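Local coordinates for protein taurine:2-oxoglutarate aminotransferase (Bifidobacterium kashiwanohense PV20-2, PDB 6JIX) that probably transfers amino groups between taurine and 2-oxoglutarate with pyridoxal 5'-phosphate as its cofactor, as a class-III aminotransferase, at residues F137-G149 against A153-G165. Residues are numbered along the deposited sequence; the frame is centred on the assembly and turned at random.
Sequences FSCYRSYHGSTIG and ASGDWRRFATELG. With PLP (pyridoxal-5'-phosphate), chain G.
The Tyr-143 ring carries the guanidinium of Arg-158 on one face and has Gly-145 N over the opposite face, while C4A of the cofactor PLP lies at its edge. In this fold-type I PLP enzyme, a class-III aminotransferase, the loop following strand 135-139 of the central mixed sheet lines the cofactor pocket. The guanidinium plane of Arg-158 lies 17° from the Tyr-143 ring plane, and Arg-158 CZ sits 3.6 Å from the Tyr-143 centroid, over the face: a stacked cation-pi contact. Tyr-143 reaches it with CG anti to the backbone N (chi1 -178°). A salt bridge also holds Arg-158: its NH2 donates to Asp-156 OD1 on the syn side at 3.1 Å, that oxygen lies in the guanidinium plane, and Asn-225 also binds it. With an alanine in place of Tyr-143, the Arg-158 guanidinium would probably lose its stacking surface and a gap would open next to PLP C4A. Ser-142 O accepts from both Gly-155 N and Asp-156 N. The imidazole of His-144 has Ala-153 O at its edge, and its ND1 is hydrogen-bonded to Asp-252 OD2. Ser-138 OG donates in the carbonyl plane to a lone pair of Ala-153 O, 2.7 Å away. Ser-154 OG accepts the His-144 N-H, 2.7 Å from that N.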
# COMPACT_ATOMS: atom_id res chain seq x y z
N PHE A 137 -12.69 7.47 -16.57
CA PHE A 137 -11.86 8.07 -17.61
C PHE A 137 -10.52 8.51 -17.01
O PHE A 137 -10.48 9.11 -15.93
CB PHE A 137 -12.56 9.29 -18.23
CG PHE A 137 -13.42 8.96 -19.43
CD1 PHE A 137 -14.34 7.93 -19.38
CD2 PHE A 137 -13.31 9.70 -20.59
CE1 PHE A 137 -15.13 7.62 -20.49
CE2 PHE A 137 -14.10 9.40 -21.71
CZ PHE A 137 -15.01 8.36 -21.65
N SER A 138 -9.44 8.25 -17.74
CA SER A 138 -8.14 8.77 -17.31
C SER A 138 -7.25 8.97 -18.52
O SER A 138 -7.51 8.45 -19.61
CB SER A 138 -7.46 7.85 -16.29
OG SER A 138 -7.49 6.51 -16.71
N CYS A 139 -6.17 9.73 -18.31
CA CYS A 139 -5.33 10.17 -19.42
C CYS A 139 -4.32 9.11 -19.80
O CYS A 139 -3.78 8.40 -18.95
CB CYS A 139 -4.58 11.45 -19.05
SG CYS A 139 -5.59 12.76 -18.40
N TYR A 140 -4.05 9.02 -21.11
CA TYR A 140 -2.98 8.15 -21.60
C TYR A 140 -1.62 8.60 -21.08
O TYR A 140 -0.77 7.77 -20.75
CB TYR A 140 -2.98 8.14 -23.13
CG TYR A 140 -3.90 7.13 -23.78
CD1 TYR A 140 -3.77 5.77 -23.51
CD2 TYR A 140 -4.90 7.53 -24.66
CE1 TYR A 140 -4.62 4.84 -24.11
CE2 TYR A 140 -5.75 6.60 -25.26
CZ TYR A 140 -5.61 5.26 -24.99
OH TYR A 140 -6.46 4.33 -25.59
N ARG A 141 -1.39 9.91 -20.98
CA ARG A 141 -0.14 10.45 -20.45
C ARG A 141 -0.31 10.66 -18.95
O ARG A 141 -0.54 11.78 -18.46
CB ARG A 141 0.24 11.74 -21.15
CG ARG A 141 1.00 11.58 -22.45
CD ARG A 141 0.89 12.88 -23.27
NE ARG A 141 1.64 12.84 -24.52
CZ ARG A 141 1.22 13.41 -25.65
NH1 ARG A 141 0.07 14.06 -25.69
NH2 ARG A 141 1.97 13.34 -26.74
N SER A 142 -0.17 9.58 -18.20
CA SER A 142 -0.41 9.62 -16.76
C SER A 142 0.14 8.36 -16.12
O SER A 142 0.28 7.31 -16.77
CB SER A 142 -1.91 9.76 -16.45
OG SER A 142 -2.58 8.51 -16.48
N TYR A 143 0.47 8.48 -14.83
CA TYR A 143 0.79 7.34 -13.98
C TYR A 143 0.07 7.49 -12.65
O TYR A 143 0.14 8.56 -12.03
CB TYR A 143 2.30 7.19 -13.75
CG TYR A 143 2.66 5.99 -12.90
CD1 TYR A 143 2.57 4.70 -13.41
CD2 TYR A 143 3.08 6.15 -11.57
CE1 TYR A 143 2.90 3.58 -12.64
CE2 TYR A 143 3.42 5.04 -10.79
CZ TYR A 143 3.33 3.75 -11.32
OH TYR A 143 3.65 2.64 -10.55
N HIS A 144 -0.62 6.42 -12.22
CA HIS A 144 -1.40 6.42 -10.99
C HIS A 144 -1.08 5.28 -10.04
O HIS A 144 -1.79 5.12 -9.03
CB HIS A 144 -2.90 6.39 -11.31
CG HIS A 144 -3.37 7.58 -12.08
ND1 HIS A 144 -3.50 8.83 -11.51
CD2 HIS A 144 -3.72 7.72 -13.38
CE1 HIS A 144 -3.94 9.68 -12.43
NE2 HIS A 144 -4.08 9.03 -13.57
N GLY A 145 -0.09 4.45 -10.33
CA GLY A 145 0.26 3.33 -9.48
C GLY A 145 0.35 2.04 -10.28
O GLY A 145 -0.01 1.97 -11.45
N SER A 146 0.82 1.00 -9.59
CA SER A 146 1.15 -0.26 -10.25
C SER A 146 0.23 -1.41 -9.88
O SER A 146 0.26 -2.45 -10.57
CB SER A 146 2.60 -0.66 -9.93
OG SER A 146 2.89 -0.39 -8.57
N THR A 147 -0.59 -1.27 -8.85
CA THR A 147 -1.53 -2.34 -8.55
C THR A 147 -2.61 -2.38 -9.63
O THR A 147 -2.82 -1.42 -10.37
CB THR A 147 -2.11 -2.15 -7.14
OG1 THR A 147 -2.47 -0.78 -6.94
CG2 THR A 147 -1.08 -2.51 -6.10
N ILE A 148 -3.31 -3.52 -9.73
CA ILE A 148 -4.15 -3.78 -10.90
C ILE A 148 -5.13 -2.63 -11.15
O ILE A 148 -5.38 -2.24 -12.30
CB ILE A 148 -4.88 -5.14 -10.76
CG1 ILE A 148 -3.85 -6.27 -10.60
CG2 ILE A 148 -5.83 -5.39 -11.96
CD1 ILE A 148 -4.38 -7.65 -10.83
N GLY A 149 -5.72 -2.08 -10.09
CA GLY A 149 -6.66 -0.99 -10.28
C GLY A 149 -6.00 0.29 -10.74
O GLY A 149 -6.40 0.90 -11.74
N ALA A 153 -5.86 2.19 -14.62
CA ALA A 153 -6.16 3.60 -14.78
C ALA A 153 -4.97 4.38 -15.34
O ALA A 153 -5.17 5.44 -15.95
CB ALA A 153 -6.61 4.21 -13.45
N SER A 154 -3.75 3.88 -15.16
CA SER A 154 -2.56 4.59 -15.63
C SER A 154 -2.42 4.50 -17.14
O SER A 154 -2.76 3.47 -17.76
CB SER A 154 -1.32 4.02 -14.96
OG SER A 154 -1.40 4.28 -13.58
N GLY A 155 -1.93 5.58 -17.74
CA GLY A 155 -1.74 5.65 -19.18
C GLY A 155 -0.45 5.06 -19.72
O GLY A 155 -0.45 4.43 -20.79
N ASP A 156 0.67 5.26 -19.01
CA ASP A 156 1.94 4.90 -19.63
C ASP A 156 2.12 3.38 -19.66
O ASP A 156 1.36 2.61 -19.04
CB ASP A 156 3.12 5.63 -18.95
CG ASP A 156 3.43 5.13 -17.51
OD1 ASP A 156 3.90 5.97 -16.70
OD2 ASP A 156 3.22 3.93 -17.20
N TRP A 157 3.13 2.94 -20.41
CA TRP A 157 3.26 1.55 -20.82
C TRP A 157 3.48 0.59 -19.67
O TRP A 157 3.41 -0.62 -19.88
CB TRP A 157 4.41 1.43 -21.83
CG TRP A 157 5.72 2.08 -21.40
CD1 TRP A 157 6.21 3.29 -21.81
CD2 TRP A 157 6.71 1.53 -20.52
NE1 TRP A 157 7.43 3.53 -21.21
CE2 TRP A 157 7.76 2.46 -20.42
CE3 TRP A 157 6.81 0.33 -19.80
CZ2 TRP A 157 8.89 2.25 -19.64
CZ3 TRP A 157 7.94 0.12 -19.01
CH2 TRP A 157 8.96 1.07 -18.94
N ARG A 158 3.72 1.08 -18.45
CA ARG A 158 3.82 0.17 -17.31
C ARG A 158 2.50 -0.55 -17.04
O ARG A 158 2.49 -1.52 -16.27
CB ARG A 158 4.28 0.94 -16.08
CG ARG A 158 5.74 1.41 -16.17
CD ARG A 158 6.17 2.12 -14.92
NE ARG A 158 5.74 3.51 -14.94
CZ ARG A 158 6.07 4.40 -14.02
NH1 ARG A 158 6.82 4.03 -12.99
NH2 ARG A 158 5.65 5.65 -14.12
N ARG A 159 1.40 -0.08 -17.63
CA ARG A 159 0.11 -0.76 -17.57
C ARG A 159 0.07 -2.06 -18.38
O ARG A 159 -0.72 -2.95 -18.06
CB ARG A 159 -0.98 0.21 -18.07
CG ARG A 159 -2.13 -0.45 -18.81
CD ARG A 159 -3.30 0.49 -18.93
NE ARG A 159 -2.94 1.64 -19.75
CZ ARG A 159 -3.01 1.65 -21.08
NH1 ARG A 159 -3.44 0.58 -21.73
NH2 ARG A 159 -2.65 2.74 -21.75
N PHE A 160 0.92 -2.20 -19.41
CA PHE A 160 0.82 -3.35 -20.32
C PHE A 160 1.02 -4.66 -19.56
O PHE A 160 0.32 -5.66 -19.82
CB PHE A 160 1.83 -3.22 -21.47
CG PHE A 160 1.66 -1.97 -22.30
CD1 PHE A 160 0.55 -1.13 -22.13
CD2 PHE A 160 2.61 -1.63 -23.26
CE1 PHE A 160 0.40 0.04 -22.90
CE2 PHE A 160 2.47 -0.48 -24.03
CZ PHE A 160 1.37 0.37 -23.85
N ALA A 161 1.99 -4.70 -18.64
CA ALA A 161 2.19 -5.89 -17.83
C ALA A 161 0.95 -6.19 -16.99
O ALA A 161 0.48 -7.33 -16.95
CB ALA A 161 3.41 -5.74 -16.92
N THR A 162 0.38 -5.17 -16.35
CA THR A 162 -0.82 -5.40 -15.55
C THR A 162 -1.94 -5.96 -16.41
O THR A 162 -2.82 -6.68 -15.91
CB THR A 162 -1.26 -4.13 -14.83
OG1 THR A 162 -0.22 -3.67 -13.96
CG2 THR A 162 -2.49 -4.40 -13.99
N GLU A 163 -1.94 -5.63 -17.70
CA GLU A 163 -2.96 -6.08 -18.62
C GLU A 163 -2.81 -7.54 -19.04
O GLU A 163 -3.69 -8.06 -19.73
CB GLU A 163 -2.97 -5.16 -19.84
CG GLU A 163 -3.56 -3.80 -19.53
CD GLU A 163 -3.72 -2.90 -20.75
OE1 GLU A 163 -2.92 -3.00 -21.71
OE2 GLU A 163 -4.67 -2.09 -20.74
N LEU A 164 -1.74 -8.22 -18.63
CA LEU A 164 -1.67 -9.66 -18.85
C LEU A 164 -2.87 -10.34 -18.19
O LEU A 164 -3.18 -10.09 -17.02
CB LEU A 164 -0.36 -10.22 -18.31
CG LEU A 164 0.89 -9.88 -19.15
CD1 LEU A 164 2.20 -10.00 -18.36
CD2 LEU A 164 0.94 -10.73 -20.40
N GLY A 165 -3.57 -11.18 -18.94
CA GLY A 165 -4.83 -11.69 -18.44
C GLY A 165 -6.06 -10.87 -18.79
O GLY A 165 -7.18 -11.34 -18.54
N1 PLP G . 0.27 8.96 -8.70
C2 PLP G . 1.31 9.69 -9.13
C2A PLP G . 1.08 11.05 -9.77
C3 PLP G . 2.63 9.21 -9.00
O3 PLP G . 3.72 9.94 -9.44
C4 PLP G . 2.86 7.98 -8.41
C4A PLP G . 4.33 7.48 -8.28
O4A PLP G . 5.19 7.87 -9.07
C5 PLP G . 1.73 7.24 -7.97
C6 PLP G . 0.43 7.76 -8.12
C5A PLP G . 1.94 5.83 -7.29
O4P PLP G . 2.33 6.10 -5.98
P PLP G . 3.00 4.92 -5.08
O1P PLP G . 3.13 5.37 -3.68
O2P PLP G . 2.11 3.75 -4.98
O3P PLP G . 4.47 4.48 -5.77